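Local coordinates for protein beta-N-acetylhexosaminidase (Bacteroides fragilis, PDB 4PYS) that probably hydrolyses terminal beta-linked N-acetylhexosamine residues from glycans as a family 20 glycoside hydrolase, at residues F135-D138 with Y143-V146; S147-Y152 with F164-T169; Y152-S157 with I210-D215. All blocks are in the same frame, centred on the assembly; numbering follows the deposited sequence.

In the fold
After the N-terminal sheet region, the chain enters strand 132-138 of the catalytic barrel, turns through a short loop, and enters helix 146-158. Interaction 1 closes that loop, tying the strand end to the residues that lead into the helix. Interaction 2 opens only after interaction 1 has closed; it lays the first turns of the helix against strand 163-170, neighbour of 132-138 in the sheet, closing over 11 residues and completing a beta-alpha-beta unit. Interaction 3 shares Tyr-152 with it, spans 52 residues to helix 203-214, and crosses interaction 2 along the chain. Together they tie a strand to its loop, the helix to the next strand, and that helix to helix 203-214.

Interaction 1: F135-D138 with Y143-V146; sequences FMLD and YQKV
Gln-144 reaches back from the loop after the strand to the carbonyl of Asp-138, closing a beta-to-alpha loop of the (beta/alpha)8-type barrel that forms the catalytic domain of family 20 glycoside hydrolases. The route starts at CB, which points toward strand residues 135-138. CG lies anti to the carbonyl carbon, and a bend at chi2 (89°) turns the amide toward the strand end. There Gln-144 CD packs against Leu-137 CD2 at 3.8 Å. Gln-144 OE1 is nearer still to the same methyl, 3.6 Å from Leu-137 CD2, but its polar partner is the hydroxyl of Ser-139. The last atom, Gln-144 NE2, donates to Asp-138 O at 3.1 Å, with a nearly straight N-H...O angle of 169°. Both ends of the amide are thus engaged, which would hold its rotation.

Leucine suits the strand position because its side chain, approaching from the opposite direction, offers an apolar branch to the amide while also packing on Ile-149 of the following helix. Glutamine suits the loop: it is long enough to span the gap and carries both a donor and an acceptor into a buried place. Asp-138 O also bonds to the hydroxyl of Thr-437, while the Asp-138 side chain forms a salt bridge through OD2 with Arg-141 and accepts from Gly-140 N through OD1. The acceptor oxygen lies almost within the Gln-144 amide plane, yet NE2 sits above the carbonyl plane of Asp-138, 36° out of it.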
loop_
_atom_site.group_PDB
_atom_site.type_symbol
_atom_site.label_atom_id
_atom_site.label_comp_id
_atom_site.label_asym_id
_atom_site.label_seq_id
_atom_site.Cartn_x
_atom_site.Cartn_y
_atom_site.Cartn_z
ATOM N N PHE A 135 0.593 1.740 0.874
ATOM C CA PHE A 135 -0.728 2.234 1.243
ATOM C C PHE A 135 -1.675 1.064 1.064
ATOM O O PHE A 135 -1.616 0.379 0.045
ATOM C CB PHE A 135 -1.174 3.361 0.315
ATOM C CG PHE A 135 -2.612 3.762 0.513
ATOM C CD1 PHE A 135 -2.998 4.416 1.673
ATOM C CD2 PHE A 135 -3.573 3.477 -0.450
ATOM C CE1 PHE A 135 -4.321 4.806 1.875
ATOM C CE2 PHE A 135 -4.916 3.858 -0.253
ATOM C CZ PHE A 135 -5.283 4.512 0.912
HETATM N N MSE A 136 -2.526 0.833 2.058
HETATM C CA MSE A 136 -3.524 -0.234 1.990
HETATM C C MSE A 136 -4.934 0.318 1.863
HETATM O O MSE A 136 -5.313 1.245 2.585
HETATM C CB MSE A 136 -3.477 -1.087 3.257
HETATM C CG MSE A 136 -4.358 -2.342 3.141
HETATM SE SE MSE A 136 -5.072 -2.922 4.849
HETATM C CE MSE A 136 -6.583 -1.713 4.934
ATOM N N LEU A 137 -5.728 -0.261 0.961
ATOM C CA LEU A 137 -7.143 0.103 0.861
ATOM C C LEU A 137 -7.983 -1.123 1.163
ATOM O O LEU A 137 -7.703 -2.213 0.655
ATOM C CB LEU A 137 -7.480 0.643 -0.536
ATOM C CG LEU A 137 -8.938 1.088 -0.733
ATOM C CD1 LEU A 137 -9.304 2.218 0.215
ATOM C CD2 LEU A 137 -9.166 1.507 -2.174
ATOM N N ASP A 138 -8.991 -0.934 2.008
ATOM C CA ASP A 138 -9.932 -1.985 2.386
ATOM C C ASP A 138 -11.018 -2.061 1.322
ATOM O O ASP A 138 -11.957 -1.259 1.323
ATOM C CB ASP A 138 -10.533 -1.633 3.752
ATOM C CG ASP A 138 -11.555 -2.641 4.257
ATOM O OD1 ASP A 138 -11.890 -3.650 3.578
ATOM O OD2 ASP A 138 -12.045 -2.397 5.375
ATOM N N TYR A 143 -16.868 -1.980 -1.720
ATOM C CA TYR A 143 -16.380 -2.117 -3.089
ATOM C C TYR A 143 -16.093 -0.734 -3.659
ATOM O O TYR A 143 -16.938 0.158 -3.566
ATOM C CB TYR A 143 -17.435 -2.848 -3.951
ATOM C CG TYR A 143 -17.145 -2.797 -5.436
ATOM C CD1 TYR A 143 -16.228 -3.673 -6.024
ATOM C CD2 TYR A 143 -17.777 -1.864 -6.250
ATOM C CE1 TYR A 143 -15.956 -3.614 -7.388
ATOM C CE2 TYR A 143 -17.514 -1.796 -7.601
ATOM C CZ TYR A 143 -16.604 -2.670 -8.167
ATOM O OH TYR A 143 -16.349 -2.586 -9.521
ATOM N N GLN A 144 -14.894 -0.545 -4.212
ATOM C CA GLN A 144 -14.592 0.670 -4.961
ATOM C C GLN A 144 -14.450 0.321 -6.431
ATOM O O GLN A 144 -13.849 -0.710 -6.772
ATOM C CB GLN A 144 -13.294 1.312 -4.461
ATOM C CG GLN A 144 -13.315 1.674 -2.979
ATOM C CD GLN A 144 -12.842 0.543 -2.111
ATOM O OE1 GLN A 144 -12.231 -0.409 -2.599
ATOM N NE2 GLN A 144 -13.098 0.644 -0.811
ATOM N N LYS A 145 -14.969 1.174 -7.310
ATOM C CA LYS A 145 -14.843 0.886 -8.739
ATOM C C LYS A 145 -13.393 0.878 -9.199
ATOM O O LYS A 145 -12.511 1.419 -8.528
ATOM C CB LYS A 145 -15.710 1.797 -9.611
ATOM C CG LYS A 145 -15.805 3.237 -9.203
ATOM C CD LYS A 145 -17.063 3.828 -9.837
ATOM C CE LYS A 145 -17.353 5.228 -9.331
ATOM N NZ LYS A 145 -16.528 6.259 -10.016
ATOM N N VAL A 146 -13.148 0.235 -10.334
ATOM C CA VAL A 146 -11.782 0.085 -10.830
ATOM C C VAL A 146 -11.078 1.432 -10.980
ATOM O O VAL A 146 -9.902 1.558 -10.628
ATOM C CB VAL A 146 -11.761 -0.689 -12.166
ATOM C CG1 VAL A 146 -10.397 -0.618 -12.811
ATOM C CG2 VAL A 146 -12.158 -2.133 -11.932
#

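Interaction 2: S147-Y152 with F164-T169; sequences STIKKY and FHWHLT
Ile-149 is the main bump of the helix here, and Phe-164 and Trp-166 of the strand make the hollow that receives it. Helix and strand run roughly antiparallel, at 146°, with their axes 10.7 Å apart, as befits the covering helix of a beta-alpha-beta unit. Both branches of the isoleucine lie on the indole, and CG2 also reaches Phe-164. With CG2 anti to the backbone N, that methyl enters the angle between the rings, Ile-149 CG2 lying 4.1 Å from Phe-164 CE2 and over one face of the Trp-166 indole, toward its rim. The longer branch carries Ile-149 CD1 to the pyrrole part of the indole, 3.6 Å from Trp-166 NE1. Leu-168 CD2 covers the opposite face, so the flat indole is held between two aliphatic side chains. One helical turn on, Tyr-152 adds a smaller bump: Tyr-152 CB meets Phe-164 CE1 at 4.2 Å, while its ring leads away and its hydroxyl bonds to Asp-447.

Beta-branching suits this site by putting one methyl between the rings while the longer arm runs along the indole. The indole N-H is spent on Ser-139 OG; the contact therefore rests on apolar packing and burial, with no polar group of either segment bonded across it.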
loop_
_atom_site.group_PDB
_atom_site.type_symbol
_atom_site.label_atom_id
_atom_site.label_comp_id
_atom_site.label_asym_id
_atom_site.label_seq_id
_atom_site.Cartn_x
_atom_site.Cartn_y
_atom_site.Cartn_z
ATOM N N SER A 147 -11.789 2.444 -11.475
ATOM C CA SER A 147 -11.159 3.763 -11.644
ATOM C C SER A 147 -10.721 4.358 -10.306
ATOM O O SER A 147 -9.774 5.144 -10.244
ATOM C CB SER A 147 -12.087 4.725 -12.391
ATOM O OG SER A 147 -13.308 4.905 -11.700
ATOM N N THR A 148 -11.410 3.979 -9.233
ATOM C CA THR A 148 -11.063 4.451 -7.890
ATOM C C THR A 148 -9.868 3.694 -7.323
ATOM O O THR A 148 -9.001 4.287 -6.678
ATOM C CB THR A 148 -12.273 4.388 -6.939
ATOM O OG1 THR A 148 -13.305 5.263 -7.427
ATOM C CG2 THR A 148 -11.886 4.808 -5.522
ATOM N N ILE A 149 -9.803 2.386 -7.567
ATOM C CA ILE A 149 -8.591 1.646 -7.229
ATOM C C ILE A 149 -7.393 2.283 -7.943
ATOM O O ILE A 149 -6.342 2.517 -7.336
ATOM C CB ILE A 149 -8.699 0.162 -7.628
ATOM C CG1 ILE A 149 -9.905 -0.504 -6.945
ATOM C CG2 ILE A 149 -7.391 -0.576 -7.298
ATOM C CD1 ILE A 149 -9.766 -0.581 -5.420
ATOM N N LYS A 150 -7.554 2.597 -9.227
ATOM C CA LYS A 150 -6.466 3.241 -9.977
ATOM C C LYS A 150 -6.067 4.584 -9.377
ATOM O O LYS A 150 -4.884 4.911 -9.322
ATOM C CB LYS A 150 -6.863 3.431 -11.448
ATOM C CG LYS A 150 -6.883 2.129 -12.246
ATOM C CD LYS A 150 -7.317 2.389 -13.671
ATOM C CE LYS A 150 -7.287 1.115 -14.492
ATOM N NZ LYS A 150 -7.746 1.386 -15.882
ATOM N N LYS A 151 -7.050 5.352 -8.917
ATOM C CA LYS A 151 -6.785 6.661 -8.316
ATOM C C LYS A 151 -5.839 6.556 -7.129
ATOM O O LYS A 151 -4.946 7.391 -6.957
ATOM C CB LYS A 151 -8.101 7.311 -7.870
ATOM C CG LYS A 151 -7.922 8.529 -6.939
ATOM C CD LYS A 151 -9.256 9.221 -6.665
ATOM C CE LYS A 151 -9.085 10.413 -5.687
ATOM N NZ LYS A 151 -10.397 11.120 -5.460
ATOM N N TYR A 152 -6.016 5.524 -6.312
ATOM C CA TYR A 152 -5.165 5.396 -5.127
ATOM C C TYR A 152 -3.829 4.731 -5.413
ATOM O O TYR A 152 -2.836 4.987 -4.719
ATOM C CB TYR A 152 -5.948 4.752 -3.968
ATOM C CG TYR A 152 -7.034 5.705 -3.564
ATOM C CD1 TYR A 152 -6.719 6.913 -2.951
ATOM C CD2 TYR A 152 -8.362 5.445 -3.859
ATOM C CE1 TYR A 152 -7.705 7.827 -2.617
ATOM C CE2 TYR A 152 -9.356 6.348 -3.517
ATOM C CZ TYR A 152 -9.024 7.530 -2.903
ATOM O OH TYR A 152 -10.021 8.424 -2.588
ATOM N N PHE A 164 1.088 -1.172 -3.179
ATOM C CA PHE A 164 -0.316 -0.925 -2.896
ATOM C C PHE A 164 -0.840 -2.229 -2.322
ATOM O O PHE A 164 -0.849 -3.262 -3.001
ATOM C CB PHE A 164 -1.074 -0.557 -4.175
ATOM C CG PHE A 164 -2.572 -0.421 -3.987
ATOM C CD1 PHE A 164 -3.113 0.717 -3.393
ATOM C CD2 PHE A 164 -3.432 -1.421 -4.424
ATOM C CE1 PHE A 164 -4.498 0.849 -3.225
ATOM C CE2 PHE A 164 -4.821 -1.310 -4.255
ATOM C CZ PHE A 164 -5.353 -0.172 -3.659
ATOM N N HIS A 165 -1.250 -2.183 -1.060
ATOM C CA HIS A 165 -1.712 -3.374 -0.341
ATOM C C HIS A 165 -3.225 -3.426 -0.515
ATOM O O HIS A 165 -3.934 -2.521 -0.083
ATOM C CB HIS A 165 -1.278 -3.192 1.123
ATOM C CG HIS A 165 -1.797 -4.217 2.078
ATOM N ND1 HIS A 165 -1.510 -4.167 3.426
ATOM C CD2 HIS A 165 -2.586 -5.306 1.905
ATOM C CE1 HIS A 165 -2.106 -5.170 4.044
ATOM N NE2 HIS A 165 -2.761 -5.882 3.141
ATOM N N TRP A 166 -3.716 -4.463 -1.192
ATOM C CA TRP A 166 -5.119 -4.517 -1.591
ATOM C C TRP A 166 -5.844 -5.547 -0.722
ATOM O O TRP A 166 -5.676 -6.749 -0.905
ATOM C CB TRP A 166 -5.216 -4.913 -3.074
ATOM C CG TRP A 166 -6.505 -4.527 -3.751
ATOM C CD1 TRP A 166 -7.547 -3.827 -3.210
ATOM C CD2 TRP A 166 -6.875 -4.821 -5.106
ATOM N NE1 TRP A 166 -8.551 -3.673 -4.154
ATOM C CE2 TRP A 166 -8.157 -4.272 -5.323
ATOM C CE3 TRP A 166 -6.249 -5.505 -6.153
ATOM C CZ2 TRP A 166 -8.833 -4.395 -6.549
ATOM C CZ3 TRP A 166 -6.911 -5.617 -7.374
ATOM C CH2 TRP A 166 -8.196 -5.073 -7.557
ATOM N N HIS A 167 -6.619 -5.061 0.244
ATOM C CA HIS A 167 -7.302 -5.913 1.208
ATOM C C HIS A 167 -8.594 -6.345 0.532
ATOM O O HIS A 167 -9.568 -5.593 0.506
ATOM C CB HIS A 167 -7.570 -5.110 2.494
ATOM C CG HIS A 167 -8.153 -5.915 3.618
ATOM N ND1 HIS A 167 -7.379 -6.624 4.513
ATOM C CD2 HIS A 167 -9.439 -6.099 4.008
ATOM C CE1 HIS A 167 -8.163 -7.229 5.391
ATOM N NE2 HIS A 167 -9.418 -6.926 5.105
ATOM N N LEU A 168 -8.587 -7.556 -0.027
ATOM C CA LEU A 168 -9.607 -8.009 -0.968
ATOM C C LEU A 168 -10.683 -8.903 -0.378
ATOM O O LEU A 168 -11.695 -9.157 -1.029
ATOM C CB LEU A 168 -8.941 -8.786 -2.114
ATOM C CG LEU A 168 -8.228 -7.921 -3.144
ATOM C CD1 LEU A 168 -7.131 -8.736 -3.838
ATOM C CD2 LEU A 168 -9.236 -7.420 -4.153
ATOM N N THR A 169 -10.467 -9.417 0.829
ATOM C CA THR A 169 -11.422 -10.365 1.396
ATOM C C THR A 169 -11.723 -9.996 2.828
ATOM O O THR A 169 -10.831 -9.608 3.581
ATOM C CB THR A 169 -10.894 -11.814 1.371
ATOM O OG1 THR A 169 -9.831 -11.948 2.326
ATOM C CG2 THR A 169 -10.387 -12.179 -0.027
#

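Interaction 3: Y152-S157 with I210-D215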
loop_
_atom_site.group_PDB
_atom_site.type_symbol
_atom_site.label_atom_id
_atom_site.label_comp_id
_atom_site.label_asym_id
_atom_site.label_seq_id
_atom_site.Cartn_x
_atom_site.Cartn_y
_atom_site.Cartn_z
ATOM N N TYR A 152 -6.016 5.524 -6.312
ATOM C CA TYR A 152 -5.165 5.396 -5.127
ATOM C C TYR A 152 -3.829 4.731 -5.413
ATOM O O TYR A 152 -2.836 4.987 -4.719
ATOM C CB TYR A 152 -5.948 4.752 -3.968
ATOM C CG TYR A 152 -7.034 5.705 -3.564
ATOM C CD1 TYR A 152 -6.719 6.913 -2.951
ATOM C CD2 TYR A 152 -8.362 5.445 -3.859
ATOM C CE1 TYR A 152 -7.705 7.827 -2.617
ATOM C CE2 TYR A 152 -9.356 6.348 -3.517
ATOM C CZ TYR A 152 -9.024 7.530 -2.903
ATOM O OH TYR A 152 -10.021 8.424 -2.588
ATOM N N ILE A 153 -3.781 3.907 -6.455
ATOM C CA ILE A 153 -2.493 3.417 -6.945
ATOM C C ILE A 153 -1.696 4.598 -7.507
ATOM O O ILE A 153 -0.496 4.753 -7.241
ATOM C CB ILE A 153 -2.712 2.362 -8.030
ATOM C CG1 ILE A 153 -3.223 1.070 -7.383
ATOM C CG2 ILE A 153 -1.414 2.129 -8.840
ATOM C CD1 ILE A 153 -3.659 -0.015 -8.379
ATOM N N ASP A 154 -2.375 5.445 -8.273
ATOM C CA ASP A 154 -1.735 6.641 -8.816
ATOM C C ASP A 154 -1.252 7.544 -7.682
ATOM O O ASP A 154 -0.156 8.119 -7.753
ATOM C CB ASP A 154 -2.729 7.382 -9.717
ATOM C CG ASP A 154 -2.059 8.335 -10.685
ATOM O OD1 ASP A 154 -1.030 7.957 -11.299
ATOM O OD2 ASP A 154 -2.568 9.467 -10.837
HETATM N N MSE A 155 -2.054 7.663 -6.625
HETATM C CA MSE A 155 -1.645 8.454 -5.457
HETATM C C MSE A 155 -0.378 7.886 -4.831
HETATM O O MSE A 155 0.557 8.625 -4.487
HETATM C CB MSE A 155 -2.756 8.482 -4.404
HETATM C CG MSE A 155 -2.308 9.174 -3.126
HETATM SE SE MSE A 155 -3.424 8.683 -1.609
HETATM C CE MSE A 155 -2.763 6.871 -1.388
ATOM N N ALA A 156 -0.335 6.574 -4.685
ATOM C CA ALA A 156 0.808 5.934 -4.039
ATOM C C ALA A 156 2.072 6.261 -4.818
ATOM O O ALA A 156 3.088 6.630 -4.240
ATOM C CB ALA A 156 0.582 4.419 -3.968
ATOM N N SER A 157 1.995 6.161 -6.138
ATOM C CA SER A 157 3.148 6.469 -6.996
ATOM C C SER A 157 3.531 7.936 -6.887
ATOM O O SER A 157 4.717 8.279 -6.814
ATOM C CB SER A 157 2.814 6.148 -8.452
ATOM O OG SER A 157 3.969 6.297 -9.271
ATOM N N ILE A 210 -3.007 -4.527 -12.403
ATOM C CA ILE A 210 -1.589 -4.866 -12.282
ATOM C C ILE A 210 -0.745 -4.127 -13.319
ATOM O O ILE A 210 0.349 -3.656 -13.011
ATOM C CB ILE A 210 -1.361 -6.391 -12.439
ATOM C CG1 ILE A 210 -1.996 -7.131 -11.270
ATOM C CG2 ILE A 210 0.135 -6.713 -12.514
ATOM C CD1 ILE A 210 -1.330 -6.822 -9.961
ATOM N N GLY A 211 -1.252 -4.034 -14.547
ATOM C CA GLY A 211 -0.533 -3.348 -15.606
ATOM C C GLY A 211 -0.451 -1.859 -15.325
ATOM O O GLY A 211 0.600 -1.236 -15.501
ATOM N N TYR A 212 -1.559 -1.285 -14.873
ATOM C CA TYR A 212 -1.608 0.140 -14.522
ATOM C C TYR A 212 -0.605 0.466 -13.424
ATOM O O TYR A 212 0.127 1.466 -13.477
ATOM C CB TYR A 212 -3.026 0.493 -14.068
ATOM C CG TYR A 212 -3.247 1.948 -13.705
ATOM C CD1 TYR A 212 -3.571 2.880 -14.681
ATOM C CD2 TYR A 212 -3.149 2.384 -12.382
ATOM C CE1 TYR A 212 -3.779 4.217 -14.358
ATOM C CE2 TYR A 212 -3.363 3.732 -12.048
ATOM C CZ TYR A 212 -3.680 4.628 -13.044
ATOM O OH TYR A 212 -3.892 5.956 -12.730
ATOM N N ALA A 213 -0.565 -0.395 -12.417
ATOM C CA ALA A 213 0.343 -0.198 -11.299
ATOM C C ALA A 213 1.796 -0.308 -11.752
ATOM O O ALA A 213 2.627 0.507 -11.370
ATOM C CB ALA A 213 0.045 -1.202 -10.200
ATOM N N ALA A 214 2.096 -1.318 -12.564
ATOM C CA ALA A 214 3.464 -1.531 -13.038
ATOM C C ALA A 214 3.991 -0.308 -13.787
ATOM O O ALA A 214 5.164 0.045 -13.651
ATOM C CB ALA A 214 3.540 -2.779 -13.920
ATOM N N ASP A 215 3.118 0.343 -14.557
ATOM C CA ASP A 215 3.500 1.533 -15.316
ATOM C C ASP A 215 3.887 2.690 -14.414
ATOM O O ASP A 215 4.513 3.652 -14.862
ATOM C CB ASP A 215 2.366 1.980 -16.242
ATOM C CG ASP A 215 2.217 1.086 -17.446
ATOM O OD1 ASP A 215 3.212 0.421 -17.803
ATOM O OD2 ASP A 215 1.113 1.055 -18.030
#
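Ile-153 packs against Tyr-212 and Ala-213 where two outer helices of the (beta/alpha)8-type barrel lie side by side. Their axes are 10.1 Å apart and run in nearly the same direction, 19° from parallel, as neighbouring outer helices of such a barrel do.

The apolar contacts centre on one methyl. Ile-153 CG2, placed anti to the backbone N, lies 3.8 Å from Ala-213 CA and 3.9 Å from Ala-213 CB. Ile-153 CG2 also meets the edge of the Tyr-212 ring, 4.0 Å from Tyr-212 CD2. Alanine suits the closest point of the helices, where the CA atoms of Ile-153 and Ala-213 come within 6.3 Å, because its small side chain lets the branched one settle against the backbone.

No hydrogen bond crosses between the segments. The Asp-154 carboxylate is held by two salt bridges from outside them, OD1 with Arg-216 and OD2 with Lys-49. Arg-216 also makes a cation-pi contact with Tyr-212, so this arginine links both sides of the interface. Tyrosine serves here by reaching across the groove with a long, flat side chain. Its ring stands 59° from the carboxylate plane, and Tyr-212 OH rests 3.5 Å from Asp-154 CB.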